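Local coordinates for Phosphoglucomutase/phosphomannomutase family protein (Burkholderia thailandensis, PDB 3UW2) that probably catalyses the intramolecular transfer of a phosphate group on hexose phosphates, as a metal-dependent member of the phosphohexose mutase family, at residues A[178-189]-A[209-217]; A[249-260]-A[271-279]. All blocks are in the same frame, centred on the assembly; numbering follows the deposited sequence.

Interaction 1: residues A[178-189]-A[209-217]; sequences ADQYVERIVGDI and LATRLFKAL
Val182 drops as a knob into a hole made by Leu209, Arg212, Leu213 and Ala216, near the middle of the interface. Its CG2 reaches Leu209 CD1 at 3.6 Å and also lies over one face of the Arg212 guanidinium, while CG1 leans on Ala216 CB. Arg212 runs out straight from its helix, CG anti to the backbone N (chi1 -180°) and the chain extended to NE, which carries the guanidinium past Val182 to Asp179. There NH2 and NH1 both grip the single oxygen Asp179 OD1, at 2.8 and 3.1 Å, in an end-on forked salt bridge; the oxygen lies in the guanidinium plane, but the carboxylate is turned 82° to it. Leu213 CD1 fits against Ile185 CG2 at 3.9 Å, deeper in the interface. At the C-terminal end Leu217 CD2 touches Val186 CG2 and the carbonyl O of Ile189. The axes of helices 178-186 and 209-216 run in roughly the same direction, crossing at -35° with a closest approach of 10.1 Å, a helix-helix packing within alpha/beta/alpha domain II. Helix 101-107 adjoins Tyr181 and Leu209, helix 364-375 receives Tyr181, Ile185 and Ile189, and from helix 206-216 Thr211 and Phe214 reach strand 221-224.

Interaction 2: residues A[249-260]-A[271-279]; sequences IAKLKATDAEIG and GVVTKDGQI
Lys275 leaves its backbone with CG anti to N (chi1 179°), bends at chi2 (68°) and then runs extended, so that its ammonium enters the loop joining helix 246-254 to strand 259-263. NZ donates to Leu252 O at 2.9 Å, in the carbonyl plane, and to Ala257 O at 2.8 Å, nearly in line with that C=O; Thr255 O is equally near. One lysine thereby ties the last part of the helix to the loop that follows it, and its CB rests on Glu258 O. Val273, with CG1 anti to its backbone N (chi1 -178°), sends that methyl to Ile249 CG1 at 3.6 Å and to Leu252 CD1 at 3.8 Å. The strands 259-263 and 270-273 form a beta hairpin at the edge of the mixed four-stranded sheet of domain II, with the helix packed on the face that bears Val273. Gly260 and Val273 are an antiparallel hydrogen-bonded pair, Gly260 N to Val273 O at 2.9 Å and Val273 N to Gly260 O at 3.0 Å. Leu252 CD1 packs over the backbone at Gly260 and comes within 3.3 Å of Thr274 O. Beyond the strand, Thr274 to Gly277 make a type I turn, and a water links Lys275 O, Ile249 O and Lys253 NZ. Helix 381-386 meets Glu258, Ile259 and Thr274, whose CB atoms point away from this contact.

In the fold
Both contacts fall within the range of alpha/beta/alpha domain II and follow one another along the chain, interaction 1 closing before interaction 2 opens. Their centres are about 23 Å apart and their nearest atoms about 8 Å, without touching. The four-stranded sheet, ordered 221-224, 197-200, 259-263, 270-273, relates them: helix 206-216 of interaction 1 and helix 246-254 of interaction 2 lie on its two faces, and interaction 2 also includes the outermost strand 270-273. Phe214 of interaction 1 also stacks edge-to-face on Phe261, in strand 259-263. Between the two hairpin strands of interaction 2 the chain carries Asp264, Asp266 and Asp268, which bind the zinc ion, so the hairpin presents the metal loop.

Interaction 1: residues A[178-189]-A[209-217]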
ATOM      1  N   ALA A 178     -19.989  -3.677  -4.370  1.00 27.89           N
ATOM      2  CA  ALA A 178     -19.949  -2.726  -3.234  1.00 30.88           C
ATOM      3  C   ALA A 178     -20.802  -3.129  -2.030  1.00 31.64           C
ATOM      4  O   ALA A 178     -20.363  -3.018  -0.882  1.00 29.28           O
ATOM      5  CB  ALA A 178     -20.338  -1.318  -3.716  1.00 36.38           C
ATOM      6  N   ASP A 179     -22.016  -3.587  -2.282  1.00 29.91           N
ATOM      7  CA  ASP A 179     -22.906  -3.962  -1.197  1.00 35.91           C
ATOM      8  C   ASP A 179     -22.308  -5.149  -0.434  1.00 33.59           C
ATOM      9  O   ASP A 179     -22.352  -5.134   0.794  1.00 32.53           O
ATOM     10  CB  ASP A 179     -24.280  -4.414  -1.712  1.00 37.68           C
ATOM     11  CG  ASP A 179     -25.121  -3.269  -2.235  1.00 43.56           C
ATOM     12  OD1 ASP A 179     -24.755  -2.083  -2.080  1.00 43.61           O
ATOM     13  OD2 ASP A 179     -26.168  -3.580  -2.827  1.00 50.45           O
ATOM     14  N   GLN A 180     -21.813  -6.182  -1.143  1.00 32.14           N
ATOM     15  CA  GLN A 180     -21.171  -7.318  -0.436  1.00 34.28           C
ATOM     16  C   GLN A 180     -19.991  -6.798   0.408  1.00 32.52           C
ATOM     17  O   GLN A 180     -19.771  -7.219   1.528  1.00 32.79           O
ATOM     18  CB  GLN A 180     -20.561  -8.345  -1.371  1.00 34.46           C
ATOM     19  CG  GLN A 180     -21.537  -9.280  -1.993  1.00 41.10           C
ATOM     20  CD  GLN A 180     -20.850 -10.255  -2.904  1.00 44.06           C
ATOM     21  OE1 GLN A 180     -21.072 -10.258  -4.117  1.00 49.25           O
ATOM     22  NE2 GLN A 180     -20.041 -11.117  -2.327  1.00 41.20           N
ATOM     23  N   TYR A 181     -19.215  -5.912  -0.166  1.00 29.01           N
ATOM     24  CA  TYR A 181     -18.041  -5.383   0.584  1.00 27.81           C
ATOM     25  C   TYR A 181     -18.452  -4.649   1.889  1.00 28.20           C
ATOM     26  O   TYR A 181     -17.994  -4.955   3.004  1.00 27.96           O
ATOM     27  CB  TYR A 181     -17.312  -4.457  -0.331  1.00 27.08           C
ATOM     28  CG  TYR A 181     -16.053  -3.808   0.281  1.00 26.20           C
ATOM     29  CD1 TYR A 181     -14.839  -4.497   0.352  1.00 25.95           C
ATOM     30  CD2 TYR A 181     -16.097  -2.495   0.705  1.00 26.12           C
ATOM     31  CE1 TYR A 181     -13.682  -3.838   0.896  1.00 26.05           C
ATOM     32  CE2 TYR A 181     -15.000  -1.854   1.248  1.00 25.58           C
ATOM     33  CZ  TYR A 181     -13.775  -2.534   1.327  1.00 25.92           C
ATOM     34  OH  TYR A 181     -12.643  -1.858   1.844  1.00 26.95           O
ATOM     35  N   VAL A 182     -19.314  -3.657   1.750  1.00 28.53           N
ATOM     36  CA  VAL A 182     -19.761  -2.895   2.909  1.00 28.27           C
ATOM     37  C   VAL A 182     -20.392  -3.811   3.947  1.00 32.09           C
ATOM     38  O   VAL A 182     -20.052  -3.713   5.137  1.00 31.30           O
ATOM     39  CB  VAL A 182     -20.735  -1.756   2.520  1.00 30.00           C
ATOM     40  CG1 VAL A 182     -21.248  -1.019   3.779  1.00 28.13           C
ATOM     41  CG2 VAL A 182     -20.008  -0.775   1.553  1.00 28.63           C
ATOM     42  N   GLU A 183     -21.275  -4.712   3.509  1.00 28.92           N
ATOM     43  CA  GLU A 183     -21.970  -5.593   4.449  1.00 35.43           C
ATOM     44  C   GLU A 183     -21.013  -6.535   5.124  1.00 35.34           C
ATOM     45  O   GLU A 183     -21.256  -6.982   6.273  1.00 30.59           O
ATOM     46  CB  GLU A 183     -23.061  -6.407   3.746  1.00 37.73           C
ATOM     47  CG  GLU A 183     -24.210  -5.505   3.344  1.00 48.60           C
ATOM     48  CD  GLU A 183     -25.067  -6.112   2.241  1.00 60.86           C
ATOM     49  OE1 GLU A 183     -25.471  -7.298   2.371  1.00 72.18           O
ATOM     50  OE2 GLU A 183     -25.349  -5.400   1.246  1.00 65.25           O
ATOM     51  N   ARG A 184     -19.920  -6.839   4.417  1.00 32.36           N
ATOM     52  CA  ARG A 184     -18.979  -7.795   4.987  1.00 32.47           C
ATOM     53  C   ARG A 184     -18.223  -7.098   6.120  1.00 30.46           C
ATOM     54  O   ARG A 184     -17.989  -7.705   7.169  1.00 32.82           O
ATOM     55  CB  ARG A 184     -18.073  -8.429   3.908  1.00 31.14           C
ATOM     56  CG  ARG A 184     -16.818  -9.100   4.432  1.00 30.74           C
ATOM     57  CD  ARG A 184     -17.089 -10.361   5.277  1.00 33.17           C
ATOM     58  NE  ARG A 184     -15.829 -10.989   5.683  1.00 31.05           N
ATOM     59  CZ  ARG A 184     -15.084 -10.577   6.718  1.00 30.55           C
ATOM     60  NH1 ARG A 184     -15.460  -9.536   7.482  1.00 30.44           N
ATOM     61  NH2 ARG A 184     -13.943 -11.189   6.991  1.00 29.35           N
ATOM     62  N   ILE A 185     -17.844  -5.838   5.940  1.00 28.65           N
ATOM     63  CA  ILE A 185     -17.152  -5.112   6.985  1.00 28.18           C
ATOM     64  C   ILE A 185     -18.062  -4.733   8.205  1.00 31.30           C
ATOM     65  O   ILE A 185     -17.692  -4.928   9.401  1.00 32.55           O
ATOM     66  CB  ILE A 185     -16.435  -3.867   6.414  1.00 26.63           C
ATOM     67  CG1 ILE A 185     -15.289  -4.316   5.428  1.00 26.25           C
ATOM     68  CG2 ILE A 185     -15.885  -3.066   7.583  1.00 25.79           C
ATOM     69  CD1 ILE A 185     -14.693  -3.165   4.612  1.00 25.06           C
ATOM     70  N   VAL A 186     -19.232  -4.193   7.881  1.00 32.75           N
ATOM     71  CA  VAL A 186     -20.249  -3.765   8.864  1.00 34.54           C
ATOM     72  C   VAL A 186     -20.736  -4.907   9.764  1.00 36.25           C
ATOM     73  O   VAL A 186     -20.884  -4.711  10.964  1.00 35.47           O
ATOM     74  CB  VAL A 186     -21.402  -3.008   8.133  1.00 36.41           C
ATOM     75  CG1 VAL A 186     -22.670  -2.874   8.980  1.00 41.54           C
ATOM     76  CG2 VAL A 186     -20.895  -1.625   7.716  1.00 32.40           C
ATOM     77  N   GLY A 187     -20.963  -6.092   9.186  1.00 36.30           N
ATOM     78  CA  GLY A 187     -21.390  -7.272   9.939  1.00 33.82           C
ATOM     79  C   GLY A 187     -20.302  -7.796  10.887  1.00 36.77           C
ATOM     80  O   GLY A 187     -20.620  -8.555  11.773  1.00 37.71           O
ATOM     81  N   ASP A 188     -19.024  -7.398  10.729  1.00 33.22           N
ATOM     82  CA  ASP A 188     -17.964  -7.868  11.672  1.00 35.28           C
ATOM     83  C   ASP A 188     -17.437  -6.756  12.588  1.00 32.72           C
ATOM     84  O   ASP A 188     -16.745  -7.036  13.543  1.00 34.66           O
ATOM     85  CB  ASP A 188     -16.759  -8.578  10.968  1.00 34.06           C
ATOM     86  CG  ASP A 188     -15.795  -9.280  11.984  1.00 37.60           C
ATOM     87  OD1 ASP A 188     -16.241 -10.137  12.808  1.00 36.96           O
ATOM     88  OD2 ASP A 188     -14.572  -8.975  11.978  1.00 36.13           O
ATOM     89  N   ILE A 189     -17.723  -5.506  12.280  1.00 32.92           N
ATOM     90  CA  ILE A 189     -17.234  -4.409  13.093  1.00 32.27           C
ATOM     91  C   ILE A 189     -18.398  -3.562  13.614  1.00 35.04           C
ATOM     92  O   ILE A 189     -19.204  -3.018  12.854  1.00 35.64           O
ATOM     93  CB  ILE A 189     -16.216  -3.524  12.321  1.00 33.23           C
ATOM     94  CG1 ILE A 189     -14.936  -4.310  11.949  1.00 29.77           C
ATOM     95  CG2 ILE A 189     -15.907  -2.301  13.195  1.00 33.97           C
ATOM     96  CD1 ILE A 189     -13.953  -3.523  11.038  1.00 27.59           C
ATOM     97  N   LEU A 209     -17.136   5.320  -1.662  1.00 28.40           N
ATOM     98  CA  LEU A 209     -17.303   4.154  -0.841  1.00 27.48           C
ATOM     99  C   LEU A 209     -16.744   4.334   0.586  1.00 27.75           C
ATOM    100  O   LEU A 209     -17.289   3.785   1.540  1.00 27.91           O
ATOM    101  CB  LEU A 209     -16.591   2.970  -1.488  1.00 30.51           C
ATOM    102  CG  LEU A 209     -16.958   1.570  -1.048  1.00 35.46           C
ATOM    103  CD1 LEU A 209     -18.483   1.303  -1.026  1.00 35.09           C
ATOM    104  CD2 LEU A 209     -16.273   0.619  -2.019  1.00 38.81           C
ATOM    105  N   ALA A 210     -15.643   5.045   0.772  1.00 24.89           N
ATOM    106  CA  ALA A 210     -15.199   5.248   2.182  1.00 26.61           C
ATOM    107  C   ALA A 210     -16.247   6.012   3.013  1.00 27.94           C
ATOM    108  O   ALA A 210     -16.536   5.616   4.157  1.00 27.99           O
ATOM    109  CB  ALA A 210     -13.874   5.966   2.242  1.00 26.46           C
ATOM    110  N   THR A 211     -16.892   7.026   2.416  1.00 28.22           N
ATOM    111  CA  THR A 211     -17.909   7.778   3.161  1.00 28.80           C
ATOM    112  C   THR A 211     -19.110   6.906   3.442  1.00 29.74           C
ATOM    113  O   THR A 211     -19.617   6.904   4.560  1.00 30.52           O
ATOM    114  CB  THR A 211     -18.274   9.126   2.498  1.00 30.95           C
ATOM    115  OG1 THR A 211     -18.628   8.905   1.121  1.00 36.10           O
ATOM    116  CG2 THR A 211     -17.037  10.049   2.556  1.00 28.07           C
ATOM    117  N   ARG A 212     -19.534   6.131   2.430  1.00 28.27           N
ATOM    118  CA  ARG A 212     -20.591   5.129   2.596  1.00 30.69           C
ATOM    119  C   ARG A 212     -20.271   4.174   3.756  1.00 30.01           C
ATOM    120  O   ARG A 212     -21.140   3.944   4.615  1.00 31.85           O
ATOM    121  CB  ARG A 212     -20.754   4.298   1.337  1.00 29.04           C
ATOM    122  CG  ARG A 212     -21.842   3.235   1.444  1.00 30.93           C
ATOM    123  CD  ARG A 212     -22.051   2.502   0.107  1.00 33.78           C
ATOM    124  NE  ARG A 212     -22.998   1.430   0.434  1.00 33.52           N
ATOM    125  CZ  ARG A 212     -23.407   0.456  -0.366  1.00 36.61           C
ATOM    126  NH1 ARG A 212     -23.002   0.394  -1.606  1.00 34.47           N
ATOM    127  NH2 ARG A 212     -24.291  -0.422   0.111  1.00 42.01           N
ATOM    128  N   LEU A 213     -19.055   3.629   3.765  1.00 29.14           N
ATOM    129  CA  LEU A 213     -18.624   2.658   4.809  1.00 28.38           C
ATOM    130  C   LEU A 213     -18.663   3.260   6.206  1.00 28.84           C
ATOM    131  O   LEU A 213     -19.274   2.667   7.101  1.00 30.35           O
ATOM    132  CB  LEU A 213     -17.214   2.089   4.514  1.00 24.38           C
ATOM    133  CG  LEU A 213     -16.566   1.219   5.574  1.00 26.96           C
ATOM    134  CD1 LEU A 213     -17.444  -0.040   5.724  1.00 26.80           C
ATOM    135  CD2 LEU A 213     -15.100   0.845   5.220  1.00 26.18           C
ATOM    136  N   PHE A 214     -18.009   4.420   6.404  1.00 28.16           N
ATOM    137  CA  PHE A 214     -17.928   4.982   7.738  1.00 30.37           C
ATOM    138  C   PHE A 214     -19.299   5.499   8.220  1.00 33.01           C
ATOM    139  O   PHE A 214     -19.613   5.431   9.420  1.00 30.24           O
ATOM    140  CB  PHE A 214     -16.801   6.022   7.846  1.00 28.58           C
ATOM    141  CG  PHE A 214     -15.436   5.484   7.447  1.00 28.51           C
ATOM    142  CD1 PHE A 214     -15.014   4.189   7.829  1.00 32.37           C
ATOM    143  CD2 PHE A 214     -14.566   6.277   6.709  1.00 28.69           C
ATOM    144  CE1 PHE A 214     -13.747   3.677   7.467  1.00 33.69           C
ATOM    145  CE2 PHE A 214     -13.319   5.796   6.297  1.00 30.49           C
ATOM    146  CZ  PHE A 214     -12.882   4.499   6.691  1.00 31.71           C
ATOM    147  N   LYS A 215     -20.163   5.949   7.289  1.00 32.77           N
ATOM    148  CA  LYS A 215     -21.563   6.234   7.695  1.00 34.91           C
ATOM    149  C   LYS A 215     -22.297   4.982   8.140  1.00 34.20           C
ATOM    150  O   LYS A 215     -23.072   5.031   9.117  1.00 32.57           O
ATOM    151  CB  LYS A 215     -22.382   7.011   6.631  1.00 35.55           C
ATOM    152  CG  LYS A 215     -21.946   8.452   6.542  1.00 41.61           C
ATOM    153  CD  LYS A 215     -22.669   9.246   5.454  1.00 45.99           C
ATOM    154  CE  LYS A 215     -22.677  10.701   5.936  1.00 51.48           C
ATOM    155  NZ  LYS A 215     -23.275  11.738   5.033  1.00 63.42           N
ATOM    156  N   ALA A 216     -22.089   3.894   7.395  1.00 32.47           N
ATOM    157  CA  ALA A 216     -22.651   2.594   7.731  1.00 34.85           C
ATOM    158  C   ALA A 216     -22.156   2.102   9.117  1.00 35.12           C
ATOM    159  O   ALA A 216     -22.867   1.377   9.810  1.00 33.83           O
ATOM    160  CB  ALA A 216     -22.270   1.560   6.678  1.00 33.86           C
ATOM    161  N   LEU A 217     -20.940   2.460   9.505  1.00 33.04           N
ATOM    162  CA  LEU A 217     -20.454   2.119  10.855  1.00 34.39           C
ATOM    163  C   LEU A 217     -21.044   3.064  11.936  1.00 37.81           C
ATOM    164  O   LEU A 217     -20.862   2.835  13.136  1.00 38.74           O
ATOM    165  CB  LEU A 217     -18.929   2.148  10.902  1.00 32.31           C
ATOM    166  CG  LEU A 217     -18.304   1.023  10.068  1.00 33.05           C
ATOM    167  CD1 LEU A 217     -16.803   1.187  10.073  1.00 34.79           C
ATOM    168  CD2 LEU A 217     -18.715  -0.342  10.606  1.00 33.13           C
TER

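Interaction 2: residues A[249-260]-A[271-279]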
ATOM      1  N   ILE A 249      -5.905  18.854   8.679  1.00 32.33           N
ATOM      2  CA  ILE A 249      -5.424  19.413   9.957  1.00 34.54           C
ATOM      3  C   ILE A 249      -6.262  20.665  10.276  1.00 37.46           C
ATOM      4  O   ILE A 249      -6.717  20.866  11.413  1.00 38.37           O
ATOM      5  CB  ILE A 249      -3.919  19.759   9.903  1.00 37.24           C
ATOM      6  CG1 ILE A 249      -3.041  18.501  10.037  1.00 37.37           C
ATOM      7  CG2 ILE A 249      -3.512  20.866  10.927  1.00 39.12           C
ATOM      8  CD1 ILE A 249      -1.620  18.705   9.551  1.00 39.20           C
ATOM      9  N   ALA A 250      -6.485  21.507   9.254  1.00 36.09           N
ATOM     10  CA  ALA A 250      -7.254  22.735   9.428  1.00 34.76           C
ATOM     11  C   ALA A 250      -8.700  22.404   9.773  1.00 36.52           C
ATOM     12  O   ALA A 250      -9.309  23.093  10.579  1.00 37.83           O
ATOM     13  CB  ALA A 250      -7.166  23.630   8.184  1.00 34.02           C
ATOM     14  N   LYS A 251      -9.273  21.387   9.153  1.00 33.41           N
ATOM     15  CA  LYS A 251     -10.628  20.993   9.417  1.00 34.99           C
ATOM     16  C   LYS A 251     -10.844  20.446  10.824  1.00 37.47           C
ATOM     17  O   LYS A 251     -11.897  20.706  11.430  1.00 39.27           O
ATOM     18  CB  LYS A 251     -11.071  19.924   8.397  1.00 35.01           C
ATOM     19  CG  LYS A 251     -12.544  19.861   8.179  1.00 37.71           C
ATOM     20  CD  LYS A 251     -13.150  21.231   7.790  1.00 36.80           C
ATOM     21  CE  LYS A 251     -13.161  21.444   6.286  1.00 37.53           C
ATOM     22  NZ  LYS A 251     -13.534  22.883   6.030  1.00 34.41           N
ATOM     23  N   LEU A 252      -9.872  19.665  11.326  1.00 35.41           N
ATOM     24  CA  LEU A 252      -9.874  19.225  12.685  1.00 35.42           C
ATOM     25  C   LEU A 252      -9.776  20.434  13.689  1.00 37.30           C
ATOM     26  O   LEU A 252     -10.328  20.339  14.816  1.00 38.08           O
ATOM     27  CB  LEU A 252      -8.774  18.153  12.928  1.00 35.05           C
ATOM     28  CG  LEU A 252      -9.045  16.727  12.328  1.00 34.56           C
ATOM     29  CD1 LEU A 252      -7.741  15.941  12.244  1.00 33.22           C
ATOM     30  CD2 LEU A 252     -10.061  15.953  13.166  1.00 33.32           C
ATOM     31  N   LYS A 253      -9.071  21.519  13.331  1.00 37.20           N
ATOM     32  CA  LYS A 253      -9.056  22.724  14.220  1.00 42.80           C
ATOM     33  C   LYS A 253     -10.403  23.425  14.197  1.00 43.94           C
ATOM     34  O   LYS A 253     -10.815  23.990  15.181  1.00 43.11           O
ATOM     35  CB  LYS A 253      -7.937  23.737  13.877  1.00 47.76           C
ATOM     36  CG  LYS A 253      -6.521  23.279  14.247  1.00 52.83           C
ATOM     37  CD  LYS A 253      -5.412  24.242  13.805  1.00 57.96           C
ATOM     38  CE  LYS A 253      -4.056  23.507  13.632  1.00 54.49           C
ATOM     39  NZ  LYS A 253      -3.849  22.262  14.472  1.00 55.76           N
ATOM     40  N   ALA A 254     -11.101  23.383  13.060  1.00 41.75           N
ATOM     41  CA  ALA A 254     -12.247  24.263  12.873  1.00 42.02           C
ATOM     42  C   ALA A 254     -13.613  23.611  13.077  1.00 40.43           C
ATOM     43  O   ALA A 254     -14.626  24.274  12.938  1.00 40.56           O
ATOM     44  CB  ALA A 254     -12.163  24.951  11.530  1.00 39.49           C
ATOM     45  N   THR A 255     -13.640  22.320  13.394  1.00 38.40           N
ATOM     46  CA  THR A 255     -14.895  21.576  13.610  1.00 37.42           C
ATOM     47  C   THR A 255     -14.772  20.746  14.910  1.00 37.76           C
ATOM     48  O   THR A 255     -13.694  20.686  15.482  1.00 39.73           O
ATOM     49  CB  THR A 255     -15.197  20.618  12.425  1.00 33.74           C
ATOM     50  OG1 THR A 255     -14.216  19.547  12.372  1.00 34.80           O
ATOM     51  CG2 THR A 255     -15.221  21.391  11.075  1.00 33.06           C
ATOM     52  N   ASP A 256     -15.839  20.087  15.349  1.00 37.15           N
ATOM     53  CA  ASP A 256     -15.733  19.180  16.486  1.00 42.15           C
ATOM     54  C   ASP A 256     -15.433  17.698  16.116  1.00 42.21           C
ATOM     55  O   ASP A 256     -15.716  16.778  16.921  1.00 42.54           O
ATOM     56  CB  ASP A 256     -16.991  19.260  17.354  1.00 44.72           C
ATOM     57  CG  ASP A 256     -18.243  18.875  16.592  1.00 46.71           C
ATOM     58  OD1 ASP A 256     -18.159  18.552  15.375  1.00 41.95           O
ATOM     59  OD2 ASP A 256     -19.331  18.916  17.220  1.00 49.68           O
ATOM     60  N   ALA A 257     -14.920  17.462  14.907  1.00 37.15           N
ATOM     61  CA  ALA A 257     -14.533  16.125  14.541  1.00 37.40           C
ATOM     62  C   ALA A 257     -13.390  15.751  15.452  1.00 36.40           C
ATOM     63  O   ALA A 257     -12.676  16.647  15.964  1.00 40.23           O
ATOM     64  CB  ALA A 257     -14.117  16.048  13.075  1.00 34.52           C
ATOM     65  N   GLU A 258     -13.191  14.454  15.642  1.00 34.97           N
ATOM     66  CA  GLU A 258     -12.169  13.956  16.620  1.00 40.18           C
ATOM     67  C   GLU A 258     -10.885  13.467  15.952  1.00 40.09           C
ATOM     68  O   GLU A 258      -9.828  13.614  16.515  1.00 39.33           O
ATOM     69  CB  GLU A 258     -12.699  12.765  17.404  1.00 39.51           C
ATOM     70  CG  GLU A 258     -14.006  13.020  18.144  1.00 44.05           C
ATOM     71  CD  GLU A 258     -14.377  11.877  19.097  1.00 47.38           C
ATOM     72  OE1 GLU A 258     -13.525  11.452  19.890  1.00 46.32           O
ATOM     73  OE2 GLU A 258     -15.522  11.383  19.047  1.00 49.18           O
ATOM     74  N   ILE A 259     -11.010  12.885  14.754  1.00 34.89           N
ATOM     75  CA  ILE A 259      -9.925  12.179  14.083  1.00 36.17           C
ATOM     76  C   ILE A 259     -10.001  12.466  12.587  1.00 35.53           C
ATOM     77  O   ILE A 259     -11.106  12.560  12.063  1.00 34.81           O
ATOM     78  CB  ILE A 259     -10.097  10.645  14.353  1.00 34.50           C
ATOM     79  CG1 ILE A 259      -9.639  10.325  15.815  1.00 39.24           C
ATOM     80  CG2 ILE A 259      -9.354   9.768  13.366  1.00 37.65           C
ATOM     81  CD1 ILE A 259      -8.179  10.652  16.118  1.00 39.45           C
ATOM     82  N   GLY A 260      -8.842  12.576  11.908  1.00 33.77           N
ATOM     83  CA  GLY A 260      -8.805  12.801  10.455  1.00 31.88           C
ATOM     84  C   GLY A 260      -8.262  11.619   9.675  1.00 32.24           C
ATOM     85  O   GLY A 260      -7.240  11.047  10.080  1.00 32.30           O
ATOM     86  N   GLY A 271      -3.843   7.585   5.637  1.00 30.41           N
ATOM     87  CA  GLY A 271      -3.158   8.568   6.521  1.00 32.38           C
ATOM     88  C   GLY A 271      -4.062   8.940   7.691  1.00 32.36           C
ATOM     89  O   GLY A 271      -5.281   9.079   7.502  1.00 32.57           O
ATOM     90  N   VAL A 272      -3.477   9.138   8.887  1.00 31.24           N
ATOM     91  CA  VAL A 272      -4.217   9.335  10.148  1.00 29.89           C
ATOM     92  C   VAL A 272      -3.617  10.537  10.821  1.00 34.29           C
ATOM     93  O   VAL A 272      -2.398  10.607  11.041  1.00 32.11           O
ATOM     94  CB  VAL A 272      -4.074   8.101  11.125  1.00 29.18           C
ATOM     95  CG1 VAL A 272      -4.735   8.385  12.487  1.00 29.34           C
ATOM     96  CG2 VAL A 272      -4.633   6.825  10.498  1.00 27.91           C
ATOM     97  N   VAL A 273      -4.491  11.489  11.143  1.00 33.59           N
ATOM     98  CA  VAL A 273      -4.131  12.751  11.808  1.00 31.79           C
ATOM     99  C   VAL A 273      -4.956  12.888  13.108  1.00 32.57           C
ATOM    100  O   VAL A 273      -6.178  12.677  13.115  1.00 31.53           O
ATOM    101  CB  VAL A 273      -4.450  14.000  10.883  1.00 30.50           C
ATOM    102  CG1 VAL A 273      -4.043  15.334  11.529  1.00 31.39           C
ATOM    103  CG2 VAL A 273      -3.741  13.884   9.540  1.00 31.50           C
ATOM    104  N   THR A 274      -4.296  13.266  14.191  1.00 31.48           N
ATOM    105  CA  THR A 274      -4.994  13.558  15.422  1.00 32.26           C
ATOM    106  C   THR A 274      -5.669  14.951  15.432  1.00 33.67           C
ATOM    107  O   THR A 274      -5.433  15.789  14.559  1.00 35.79           O
ATOM    108  CB  THR A 274      -4.057  13.469  16.657  1.00 32.85           C
ATOM    109  OG1 THR A 274      -3.079  14.507  16.565  1.00 33.39           O
ATOM    110  CG2 THR A 274      -3.362  12.074  16.684  1.00 31.38           C
ATOM    111  N   LYS A 275      -6.496  15.161  16.453  1.00 35.35           N
ATOM    112  CA  LYS A 275      -7.248  16.363  16.680  1.00 37.58           C
ATOM    113  C   LYS A 275      -6.281  17.560  16.739  1.00 41.02           C
ATOM    114  O   LYS A 275      -6.539  18.629  16.126  1.00 39.51           O
ATOM    115  CB  LYS A 275      -7.977  16.221  18.047  1.00 38.55           C
ATOM    116  CG  LYS A 275      -8.827  17.433  18.501  1.00 41.63           C
ATOM    117  CD  LYS A 275     -10.076  17.628  17.607  1.00 39.68           C
ATOM    118  CE  LYS A 275     -10.870  18.888  18.047  1.00 40.90           C
ATOM    119  NZ  LYS A 275     -11.856  19.163  16.944  1.00 38.28           N
ATOM    120  N   ASP A 276      -5.198  17.377  17.498  1.00 40.24           N
ATOM    121  CA  ASP A 276      -4.160  18.381  17.598  1.00 42.07           C
ATOM    122  C   ASP A 276      -3.139  18.384  16.438  1.00 41.82           C
ATOM    123  O   ASP A 276      -2.057  18.992  16.575  1.00 42.83           O
ATOM    124  CB  ASP A 276      -3.473  18.324  18.977  1.00 42.45           C
ATOM    125  CG  ASP A 276      -2.791  16.954  19.264  1.00 43.36           C
ATOM    126  OD1 ASP A 276      -3.165  15.904  18.720  1.00 37.43           O
ATOM    127  OD2 ASP A 276      -1.868  16.953  20.093  1.00 46.80           O
ATOM    128  N   GLY A 277      -3.476  17.756  15.297  1.00 36.44           N
ATOM    129  CA  GLY A 277      -2.659  17.965  14.107  1.00 37.92           C
ATOM    130  C   GLY A 277      -1.415  17.081  13.932  1.00 38.25           C
ATOM    131  O   GLY A 277      -0.514  17.391  13.122  1.00 39.56           O
ATOM    132  N   GLN A 278      -1.328  16.020  14.709  1.00 35.77           N
ATOM    133  CA  GLN A 278      -0.184  15.113  14.637  1.00 37.64           C
ATOM    134  C   GLN A 278      -0.440  14.017  13.614  1.00 35.91           C
ATOM    135  O   GLN A 278      -1.465  13.315  13.692  1.00 34.93           O
ATOM    136  CB  GLN A 278       0.086  14.458  16.004  1.00 36.45           C
ATOM    137  CG  GLN A 278       0.397  15.418  17.155  1.00 42.81           C
ATOM    138  CD  GLN A 278       1.410  16.439  16.759  1.00 43.98           C
ATOM    139  OE1 GLN A 278       1.084  17.615  16.625  1.00 53.12           O
ATOM    140  NE2 GLN A 278       2.626  16.012  16.513  1.00 47.35           N
ATOM    141  N   ILE A 279       0.480  13.848  12.667  1.00 35.70           N
ATOM    142  CA  ILE A 279       0.395  12.714  11.754  1.00 34.41           C
ATOM    143  C   ILE A 279       0.842  11.421  12.500  1.00 34.88           C
ATOM    144  O   ILE A 279       1.876  11.426  13.098  1.00 33.66           O
ATOM    145  CB  ILE A 279       1.293  12.911  10.513  1.00 36.33           C
ATOM    146  CG1 ILE A 279       0.879  14.192   9.789  1.00 36.94           C
ATOM    147  CG2 ILE A 279       1.212  11.645   9.618  1.00 35.89           C
ATOM    148  CD1 ILE A 279       2.027  14.943   9.156  1.00 43.07           C
TER
HETATM  149  O   HOH W   1      -5.518  19.742  13.870  1.00 34.20           O